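Local coordinates for DsbA family protein (Salmonella typhimurium, PDB 7JVE), which acts as a trimeric thioredoxin-like enzyme of the DsbA family, with both thiol oxidase and disulfide isomerase activities, at residues A[88-93]-A[118-123]; A[128-133]-A[165-170]; A[232-237]-A[249-254]. All coordinates share one frame; numbering follows the deposited sequence.

After the long helices of the N-terminal part, the chain enters strand 84-90, passes through helix 95-110 and returns in strand 115-120; contact 1 closes this beta-alpha-beta loop in the thioredoxin sheet. Contact 2 opens only after contact 1 has closed and brings the start of helix 169-176 back to the start of helix 128-145. The two touch, since Gln93 OE1 probably accepts a hydrogen bond from Leu167 N. Contact 3 closes a short loop at the C terminus, laying helix 242-253 against strand 234-237 of the same sheet as contact 1. All three run in series, and contacts 2 and 3 have centres about 32 Å apart.

Contact 1 (A[88-93]-A[118-123]); sequences MFFDYQ and FKEFPI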
loop_
_atom_site.group_PDB
_atom_site.type_symbol
_atom_site.label_atom_id
_atom_site.label_comp_id
_atom_site.label_asym_id
_atom_site.label_seq_id
_atom_site.Cartn_x
_atom_site.Cartn_y
_atom_site.Cartn_z
ATOM N N MET A 88 -17.005 8.349 -19.793
ATOM C CA MET A 88 -15.709 8.387 -19.122
ATOM C C MET A 88 -15.590 9.630 -18.249
ATOM O O MET A 88 -15.594 10.760 -18.756
ATOM C CB MET A 88 -14.552 8.311 -20.123
ATOM C CG MET A 88 -14.616 7.111 -21.068
ATOM S SD MET A 88 -13.668 7.245 -22.611
ATOM C CE MET A 88 -14.434 8.651 -23.429
ATOM N N PHE A 89 -15.492 9.401 -16.938
ATOM C CA PHE A 89 -15.175 10.426 -15.954
ATOM C C PHE A 89 -13.659 10.480 -15.763
ATOM O O PHE A 89 -13.034 9.484 -15.377
ATOM C CB PHE A 89 -15.883 10.123 -14.637
ATOM C CG PHE A 89 -17.379 10.228 -14.726
ATOM C CD1 PHE A 89 -18.120 9.227 -15.343
ATOM C CD2 PHE A 89 -18.040 11.364 -14.236
ATOM C CE1 PHE A 89 -19.510 9.319 -15.420
ATOM C CE2 PHE A 89 -19.419 11.477 -14.311
ATOM C CZ PHE A 89 -20.172 10.450 -14.905
ATOM N N PHE A 90 -13.072 11.638 -16.040
ATOM C CA PHE A 90 -11.632 11.782 -16.006
ATOM C C PHE A 90 -11.292 13.224 -15.656
ATOM O O PHE A 90 -12.087 14.149 -15.874
ATOM C CB PHE A 90 -10.993 11.408 -17.349
ATOM C CG PHE A 90 -11.371 12.347 -18.446
ATOM C CD1 PHE A 90 -12.568 12.192 -19.126
ATOM C CD2 PHE A 90 -10.569 13.442 -18.744
ATOM C CE1 PHE A 90 -12.932 13.091 -20.107
ATOM C CE2 PHE A 90 -10.925 14.327 -19.731
ATOM C CZ PHE A 90 -12.102 14.155 -20.413
ATOM N N ASP A 91 -10.101 13.385 -15.087
ATOM C CA ASP A 91 -9.473 14.666 -14.797
ATOM C C ASP A 91 -8.185 14.709 -15.616
ATOM O O ASP A 91 -7.437 13.723 -15.642
ATOM C CB ASP A 91 -9.210 14.770 -13.281
ATOM C CG ASP A 91 -8.561 16.086 -12.843
ATOM O OD1 ASP A 91 -7.902 16.787 -13.654
ATOM O OD2 ASP A 91 -8.700 16.394 -11.628
ATOM N N TYR A 92 -7.937 15.820 -16.317
ATOM C CA TYR A 92 -6.712 15.879 -17.103
ATOM C C TYR A 92 -5.454 15.749 -16.240
ATOM O O TYR A 92 -4.409 15.331 -16.750
ATOM C CB TYR A 92 -6.642 17.164 -17.926
ATOM C CG TYR A 92 -7.525 17.144 -19.152
ATOM C CD1 TYR A 92 -7.225 16.314 -20.242
ATOM C CD2 TYR A 92 -8.659 17.938 -19.227
ATOM C CE1 TYR A 92 -8.026 16.289 -21.367
ATOM C CE2 TYR A 92 -9.480 17.922 -20.357
ATOM C CZ TYR A 92 -9.160 17.095 -21.420
ATOM O OH TYR A 92 -9.963 17.083 -22.545
ATOM N N GLN A 93 -5.518 16.079 -14.951
ATOM C CA GLN A 93 -4.351 15.962 -14.087
ATOM C C GLN A 93 -4.305 14.649 -13.319
ATOM O O GLN A 93 -3.400 14.442 -12.510
ATOM C CB GLN A 93 -4.294 17.140 -13.124
ATOM C CG GLN A 93 -3.987 18.413 -13.849
ATOM C CD GLN A 93 -3.567 19.504 -12.918
ATOM O OE1 GLN A 93 -2.380 19.620 -12.581
ATOM N NE2 GLN A 93 -4.531 20.330 -12.489
ATOM N N PHE A 118 -17.476 12.034 -22.954
ATOM C CA PHE A 118 -16.384 12.563 -22.141
ATOM C C PHE A 118 -16.941 13.427 -21.013
ATOM O O PHE A 118 -17.565 14.466 -21.267
ATOM C CB PHE A 118 -15.424 13.372 -23.020
ATOM C CG PHE A 118 -14.663 12.523 -24.024
ATOM C CD1 PHE A 118 -15.257 12.136 -25.214
ATOM C CD2 PHE A 118 -13.357 12.100 -23.758
ATOM C CE1 PHE A 118 -14.561 11.343 -26.145
ATOM C CE2 PHE A 118 -12.650 11.314 -24.674
ATOM C CZ PHE A 118 -13.257 10.927 -25.867
ATOM N N LYS A 119 -16.716 13.013 -19.777
ATOM C CA LYS A 119 -17.187 13.772 -18.612
ATOM C C LYS A 119 -15.973 14.317 -17.857
ATOM O O LYS A 119 -15.431 13.654 -16.976
ATOM C CB LYS A 119 -18.051 12.891 -17.687
ATOM C CG LYS A 119 -19.217 12.242 -18.375
ATOM C CD LYS A 119 -20.272 13.289 -18.732
ATOM C CE LYS A 119 -21.634 12.658 -18.904
ATOM N NZ LYS A 119 -22.689 13.670 -19.162
ATOM N N GLU A 120 -15.565 15.539 -18.196
ATOM C CA GLU A 120 -14.458 16.197 -17.509
ATOM C C GLU A 120 -14.902 16.662 -16.128
ATOM O O GLU A 120 -15.961 17.288 -15.998
ATOM C CB GLU A 120 -13.978 17.394 -18.325
ATOM C CG GLU A 120 -13.330 17.024 -19.629
ATOM C CD GLU A 120 -13.106 18.215 -20.542
ATOM O OE1 GLU A 120 -12.577 19.229 -20.066
ATOM O OE2 GLU A 120 -13.429 18.124 -21.749
ATOM N N PHE A 121 -14.093 16.371 -15.103
ATOM C CA PHE A 121 -14.392 16.789 -13.741
ATOM C C PHE A 121 -13.092 16.921 -12.953
ATOM O O PHE A 121 -12.049 16.401 -13.369
ATOM C CB PHE A 121 -15.371 15.810 -13.055
ATOM C CG PHE A 121 -14.718 14.546 -12.496
ATOM C CD1 PHE A 121 -14.079 13.646 -13.332
ATOM C CD2 PHE A 121 -14.798 14.241 -11.140
ATOM C CE1 PHE A 121 -13.488 12.463 -12.825
ATOM C CE2 PHE A 121 -14.217 13.069 -10.625
ATOM C CZ PHE A 121 -13.552 12.179 -11.476
ATOM N N PRO A 122 -13.118 17.623 -11.800
ATOM C CA PRO A 122 -11.896 17.825 -11.009
ATOM C C PRO A 122 -11.829 16.927 -9.783
ATOM O O PRO A 122 -12.748 16.962 -8.956
ATOM C CB PRO A 122 -12.015 19.289 -10.582
ATOM C CG PRO A 122 -13.528 19.557 -10.592
ATOM C CD PRO A 122 -14.235 18.399 -11.249
ATOM N N ILE A 123 -10.744 16.159 -9.628
ATOM C CA ILE A 123 -10.637 15.247 -8.490
ATOM C C ILE A 123 -10.540 16.025 -7.183
ATOM O O ILE A 123 -11.120 15.629 -6.169
ATOM C CB ILE A 123 -9.435 14.305 -8.671
ATOM C CG1 ILE A 123 -9.690 13.338 -9.815
ATOM C CG2 ILE A 123 -9.123 13.550 -7.368
ATOM C CD1 ILE A 123 -8.526 12.419 -10.057
HETATM O O HOH W 1 -11.336 19.516 -22.779
HETATM O O HOH W 2 -10.337 17.850 -15.496
#
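Met88 lays its methyl group over the ring of Phe118: Met88 CE sits 3.5 Å from the ring centroid, a CH-pi contact reached because the chain bends at chi3. The approach is only 13° off the ring normal. SD stands obliquely, making the pair a Met-aromatic contact as well. The Phe118 ring also turns its edge to CE1 of Phe90. Phe90 places CG in the crowded position between backbone N and carbonyl carbon (chi1 66°), which brings its ring alongside Glu120, with Phe90 CZ 3.2 Å from Glu120 CG. On the other face of the sheet, Lys119 CB rests over a face of the Phe89 ring, offset toward the rim, while its NZ hydrogen-bonds the hydroxyl of Ser74 and the backbone carbonyl of Glu68.

These pairs follow the parallel register of strands 84-90 and 115-120. Lys119 N donates to Met88 O (2.7 Å) in the carbonyl plane; Phe90 N donates to Lys119 O from above the Lys119 carbonyl plane; Phe121 N donates to Phe90 O (3.1 Å). This is the N-terminal beta-alpha-beta motif of the thioredoxin fold, with helix 95-110 as the connection.

Past the strand ends, Asp91 extends CG anti to the backbone N. Asp91 OD2 takes the N-H of Ile123 on the anti lone pair, nearly straight at 175° and with Ile123 N 2.9 Å away, and also forms a salt bridge with Arg127. OD1 accepts from Gln93 N, an Asx turn leading to Cys94 of the Cys94-Cys97 disulfide, which Ile123 touches. A water joins Tyr92 OH to Glu120 OE2, an oxygen that also bonds Tyr150. The buried carboxylate of Asp91 is thus gripped through both oxygens, and the Arg127 charge would be expected to keep it ionised beside the redox centre.

Contact 2 (A[128-133]-A[165-170]); sequences WPVSGL and GALTEH
Apolar contacts come first. Val130, in the first turn of helix 128-145, turns both methyl groups to the incoming chain. Val130 CG1, anti to the backbone N (chi1 170°), meets Leu167 CD2 at 4.0 Å, the two side chains crossing obliquely. Val130 CG2, beside the backbone N, lies against CG of Glu169. One helical turn further on, Leu133 points toward the same segment. Leu133 CD2 lies 3.7 Å from Glu169 CB, so the aliphatic part of the glutamate bridges Val130 and Leu133.

Carbon-to-oxygen contacts form the second group. Val130 CG2 approaches the backbone carbonyl of Leu167, 3.3 Å from its O, and Leu133 CD2 is 3.6 Å from Glu169 O. Glu169 runs extended beyond CG (chi2 -179°), which carries its carboxylate across to the start of the helix, where OE2 comes within 2.9 Å of Pro129 CB.

Polar bonds hold each side separately. Within helix 128-145, Gly132 N bonds to Trp128 O and Leu133 N to Pro129 O. On the facing segment Thr168 is the N-cap of helix 169-176; its side chain caps a backbone N just beyond His170, while Thr168 N bonds Asp171. Leu167 N is taken by Gln93, which joins this loop to the turn before the CxxC helix.

The two helix starts therefore meet within the helical part of the DsbA-like fold, with Val188 and Gln192 of helix 182-193 also touching Leu133. With no hydrogen bond between the segments, the contact rests on van der Waals packing of Val130, Leu133 and the chain of Glu169, whose carboxylate lies against the carbon CB of Pro129 rather than bonding to residues 128-133.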
loop_
_atom_site.group_PDB
_atom_site.type_symbol
_atom_site.label_atom_id
_atom_site.label_comp_id
_atom_site.label_asym_id
_atom_site.label_seq_id
_atom_site.Cartn_x
_atom_site.Cartn_y
_atom_site.Cartn_z
ATOM N N TRP A 128 -10.131 22.936 -9.716
ATOM C CA TRP A 128 -11.248 23.569 -10.416
ATOM C C TRP A 128 -10.810 24.615 -11.431
ATOM O O TRP A 128 -11.310 24.577 -12.564
ATOM C CB TRP A 128 -12.218 24.161 -9.392
ATOM C CG TRP A 128 -13.043 23.117 -8.767
ATOM C CD1 TRP A 128 -12.606 21.950 -8.210
ATOM C CD2 TRP A 128 -14.458 23.125 -8.624
ATOM N NE1 TRP A 128 -13.663 21.238 -7.724
ATOM C CE2 TRP A 128 -14.816 21.930 -7.974
ATOM C CE3 TRP A 128 -15.462 24.030 -8.980
ATOM C CZ2 TRP A 128 -16.142 21.607 -7.668
ATOM C CZ3 TRP A 128 -16.786 23.714 -8.666
ATOM C CH2 TRP A 128 -17.108 22.509 -8.019
ATOM N N PRO A 129 -9.889 25.538 -11.130
ATOM C CA PRO A 129 -9.503 26.515 -12.172
ATOM C C PRO A 129 -8.920 25.870 -13.430
ATOM O O PRO A 129 -9.319 26.231 -14.549
ATOM C CB PRO A 129 -8.497 27.426 -11.442
ATOM C CG PRO A 129 -8.783 27.238 -9.960
ATOM C CD PRO A 129 -9.217 25.795 -9.839
ATOM N N VAL A 130 -8.022 24.894 -13.289
ATOM C CA VAL A 130 -7.428 24.242 -14.457
ATOM C C VAL A 130 -8.436 23.322 -15.153
ATOM O O VAL A 130 -8.576 23.357 -16.384
ATOM C CB VAL A 130 -6.140 23.490 -14.060
ATOM C CG1 VAL A 130 -5.657 22.613 -15.185
ATOM C CG2 VAL A 130 -5.050 24.503 -13.697
ATOM N N SER A 131 -9.148 22.480 -14.393
ATOM C CA SER A 131 -10.151 21.618 -15.023
ATOM C C SER A 131 -11.224 22.443 -15.727
ATOM O O SER A 131 -11.618 22.125 -16.856
ATOM C CB SER A 131 -10.796 20.672 -14.000
ATOM O OG SER A 131 -9.866 19.719 -13.543
ATOM N N GLY A 132 -11.705 23.507 -15.076
ATOM C CA GLY A 132 -12.724 24.336 -15.700
ATOM C C GLY A 132 -12.233 24.991 -16.975
ATOM O O GLY A 132 -12.958 25.047 -17.972
ATOM N N LEU A 133 -11.006 25.518 -16.953
ATOM C CA LEU A 133 -10.431 26.123 -18.151
ATOM C C LEU A 133 -10.289 25.101 -19.267
ATOM O O LEU A 133 -10.551 25.413 -20.433
ATOM C CB LEU A 133 -9.064 26.751 -17.843
ATOM C CG LEU A 133 -8.360 27.330 -19.085
ATOM C CD1 LEU A 133 -9.254 28.371 -19.774
ATOM C CD2 LEU A 133 -6.957 27.931 -18.805
ATOM N N GLY A 165 -1.092 18.260 -10.377
ATOM C CA GLY A 165 -0.791 19.612 -9.961
ATOM C C GLY A 165 0.156 20.358 -10.879
ATOM O O GLY A 165 0.256 21.584 -10.768
ATOM N N ALA A 166 0.830 19.665 -11.801
ATOM C CA ALA A 166 1.796 20.309 -12.686
ATOM C C ALA A 166 1.162 21.001 -13.896
ATOM O O ALA A 166 1.865 21.756 -14.583
ATOM C CB ALA A 166 2.836 19.286 -13.175
ATOM N N LEU A 167 -0.114 20.757 -14.199
ATOM C CA LEU A 167 -0.783 21.444 -15.304
ATOM C C LEU A 167 -1.346 22.784 -14.829
ATOM O O LEU A 167 -2.208 22.817 -13.946
ATOM C CB LEU A 167 -1.901 20.582 -15.880
ATOM C CG LEU A 167 -2.486 21.049 -17.208
ATOM C CD1 LEU A 167 -1.414 21.062 -18.274
ATOM C CD2 LEU A 167 -3.626 20.142 -17.642
ATOM N N THR A 168 -0.878 23.881 -15.421
ATOM C CA THR A 168 -1.323 25.221 -15.055
ATOM C C THR A 168 -2.257 25.798 -16.117
ATOM O O THR A 168 -2.294 25.346 -17.260
ATOM C CB THR A 168 -0.138 26.171 -14.873
ATOM O OG1 THR A 168 0.533 26.313 -16.128
ATOM C CG2 THR A 168 0.827 25.681 -13.791
ATOM N N GLU A 169 -2.998 26.845 -15.730
ATOM C CA GLU A 169 -3.828 27.532 -16.715
ATOM C C GLU A 169 -2.973 28.046 -17.859
ATOM O O GLU A 169 -3.342 27.899 -19.032
ATOM C CB GLU A 169 -4.636 28.667 -16.076
ATOM C CG GLU A 169 -5.720 28.081 -15.194
ATOM C CD GLU A 169 -6.634 29.098 -14.510
ATOM O OE1 GLU A 169 -7.118 30.039 -15.149
ATOM O OE2 GLU A 169 -6.825 28.991 -13.281
ATOM N N HIS A 170 -1.800 28.595 -17.541
ATOM C CA HIS A 170 -0.871 29.020 -18.585
ATOM C C HIS A 170 -0.602 27.908 -19.592
ATOM O O HIS A 170 -0.543 28.172 -20.798
ATOM C CB HIS A 170 0.448 29.491 -17.976
ATOM C CG HIS A 170 1.489 29.807 -19.004
ATOM N ND1 HIS A 170 1.477 30.974 -19.746
ATOM C CD2 HIS A 170 2.556 29.097 -19.437
ATOM C CE1 HIS A 170 2.496 30.971 -20.587
ATOM N NE2 HIS A 170 3.165 29.844 -20.422
#

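Contact 3 (A[232-237]-A[249-254]); sequences RVTVIP and IQKAKG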
loop_
_atom_site.group_PDB
_atom_site.type_symbol
_atom_site.label_atom_id
_atom_site.label_comp_id
_atom_site.label_asym_id
_atom_site.label_seq_id
_atom_site.Cartn_x
_atom_site.Cartn_y
_atom_site.Cartn_z
ATOM N N ARG A 232 -26.616 -5.707 -18.827
ATOM C CA ARG A 232 -25.905 -5.087 -19.945
ATOM C C ARG A 232 -25.113 -3.841 -19.553
ATOM O O ARG A 232 -24.629 -3.131 -20.439
ATOM C CB ARG A 232 -26.883 -4.737 -21.069
ATOM C CG ARG A 232 -27.594 -5.935 -21.701
ATOM C CD ARG A 232 -27.776 -5.736 -23.200
ATOM N NE ARG A 232 -28.913 -4.859 -23.511
ATOM C CZ ARG A 232 -29.106 -4.222 -24.673
ATOM N NH1 ARG A 232 -28.241 -4.348 -25.678
ATOM N NH2 ARG A 232 -30.182 -3.456 -24.840
ATOM N N VAL A 233 -24.958 -3.560 -18.264
ATOM C CA VAL A 233 -24.293 -2.352 -17.777
ATOM C C VAL A 233 -23.043 -2.753 -17.004
ATOM O O VAL A 233 -23.072 -3.696 -16.214
ATOM C CB VAL A 233 -25.220 -1.532 -16.863
ATOM C CG1 VAL A 233 -24.521 -0.264 -16.371
ATOM C CG2 VAL A 233 -26.546 -1.237 -17.551
ATOM N N THR A 234 -21.959 -2.016 -17.184
ATOM C CA THR A 234 -20.768 -2.323 -16.410
ATOM C C THR A 234 -20.153 -1.009 -15.940
ATOM O O THR A 234 -20.021 -0.073 -16.734
ATOM C CB THR A 234 -19.755 -3.124 -17.239
ATOM O OG1 THR A 234 -20.429 -4.172 -17.935
ATOM C CG2 THR A 234 -18.781 -3.802 -16.294
ATOM N N VAL A 235 -19.774 -0.939 -14.666
ATOM C CA VAL A 235 -19.110 0.236 -14.108
ATOM C C VAL A 235 -17.684 -0.172 -13.775
ATOM O O VAL A 235 -17.466 -1.147 -13.052
ATOM C CB VAL A 235 -19.858 0.776 -12.876
ATOM C CG1 VAL A 235 -19.074 1.863 -12.193
ATOM C CG2 VAL A 235 -21.244 1.298 -13.288
ATOM N N ILE A 236 -16.711 0.555 -14.311
ATOM C CA ILE A 236 -15.324 0.108 -14.252
ATOM C C ILE A 236 -14.403 1.208 -13.742
ATOM O O ILE A 236 -14.512 2.363 -14.184
ATOM C CB ILE A 236 -14.858 -0.376 -15.631
ATOM C CG1 ILE A 236 -15.918 -1.300 -16.243
ATOM C CG2 ILE A 236 -13.440 -1.016 -15.525
ATOM C CD1 ILE A 236 -15.489 -2.016 -17.496
ATOM N N PRO A 237 -13.449 0.883 -12.859
ATOM C CA PRO A 237 -12.464 1.883 -12.419
ATOM C C PRO A 237 -11.732 2.529 -13.594
ATOM O O PRO A 237 -11.514 1.912 -14.638
ATOM C CB PRO A 237 -11.502 1.068 -11.543
ATOM C CG PRO A 237 -12.336 -0.120 -11.079
ATOM C CD PRO A 237 -13.185 -0.444 -12.281
ATOM N N ILE A 249 -18.259 -3.489 -23.499
ATOM C CA ILE A 249 -18.893 -2.990 -24.718
ATOM C C ILE A 249 -19.739 -4.086 -25.361
ATOM O O ILE A 249 -20.886 -3.859 -25.750
ATOM C CB ILE A 249 -17.828 -2.440 -25.689
ATOM C CG1 ILE A 249 -17.265 -1.108 -25.167
ATOM C CG2 ILE A 249 -18.379 -2.288 -27.101
ATOM C CD1 ILE A 249 -15.999 -0.655 -25.887
ATOM N N GLN A 250 -19.194 -5.295 -25.468
ATOM C CA GLN A 250 -19.950 -6.366 -26.115
ATOM C C GLN A 250 -21.184 -6.734 -25.299
ATOM O O GLN A 250 -22.246 -7.023 -25.861
ATOM C CB GLN A 250 -19.050 -7.587 -26.352
ATOM C CG GLN A 250 -17.861 -7.281 -27.256
ATOM C CD GLN A 250 -18.298 -6.750 -28.637
ATOM O OE1 GLN A 250 -17.976 -5.618 -29.021
ATOM N NE2 GLN A 250 -19.028 -7.571 -29.381
ATOM N N LYS A 251 -21.066 -6.705 -23.972
ATOM C CA LYS A 251 -22.214 -6.957 -23.110
ATOM C C LYS A 251 -23.273 -5.869 -23.276
ATOM O O LYS A 251 -24.478 -6.156 -23.224
ATOM C CB LYS A 251 -21.721 -7.056 -21.668
ATOM C CG LYS A 251 -22.754 -7.082 -20.574
ATOM C CD LYS A 251 -22.024 -7.382 -19.260
ATOM C CE LYS A 251 -22.681 -6.724 -18.058
ATOM N NZ LYS A 251 -21.800 -6.784 -16.845
ATOM N N ALA A 252 -22.846 -4.622 -23.500
ATOM C CA ALA A 252 -23.784 -3.528 -23.691
ATOM C C ALA A 252 -24.425 -3.554 -25.069
ATOM O O ALA A 252 -25.509 -2.984 -25.248
ATOM C CB ALA A 252 -23.086 -2.183 -23.461
ATOM N N LYS A 253 -23.791 -4.200 -26.046
ATOM C CA LYS A 253 -24.426 -4.359 -27.344
ATOM C C LYS A 253 -25.339 -5.572 -27.405
ATOM O O LYS A 253 -26.371 -5.525 -28.087
ATOM C CB LYS A 253 -23.368 -4.448 -28.446
ATOM C CG LYS A 253 -22.706 -3.118 -28.725
ATOM C CD LYS A 253 -21.859 -3.123 -30.003
ATOM C CE LYS A 253 -20.713 -4.085 -29.926
ATOM N NZ LYS A 253 -19.473 -3.447 -30.468
ATOM N N GLY A 254 -24.993 -6.646 -26.704
ATOM C CA GLY A 254 -25.774 -7.868 -26.722
ATOM C C GLY A 254 -27.173 -7.720 -26.156
ATOM O O GLY A 254 -28.107 -8.398 -26.601
HETATM O O HOH W 3 -21.941 -5.029 -14.004
#
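The guanidinium of Arg232 turns its edge to the last residues of helix 242-253, with Lys253 C and O near its plane. Ala252 O and Gly254 C approach it obliquely; Arg232 NH1 is 3.1 Å from Ala252 O, but at an angle too poor for a hydrogen bond. Bends at chi2 (-143°) and chi3 (-80°) curl the chain around the helix end, putting Arg232 CD 3.3 Å from Lys251 O. At the backbone, Ala252 CA makes a CA-H...O contact with Arg232 O.

This is the C-terminal beta-beta-alpha motif of the thioredoxin fold: helix 242-253 packs on the sheet beside strand 234-237, outermost within this chain, where Ala252 also touches Val221 of strand 218-223.

Lys251 crosses Thr234 at about a right angle. With CG anti to the backbone N (chi1 170°), it stretches along the strand start, so that Lys251 NZ donates to Thr234 OG1 at 3.1 Å and, weakly, to Val233 O. Water 3 donates to Val233 O at 2.8 Å and accepts a weak bond from Lys251 NZ. On the helix itself, Lys253 NZ donates to Gln250 OE1 (3.0 Å) from above the carbonyl plane.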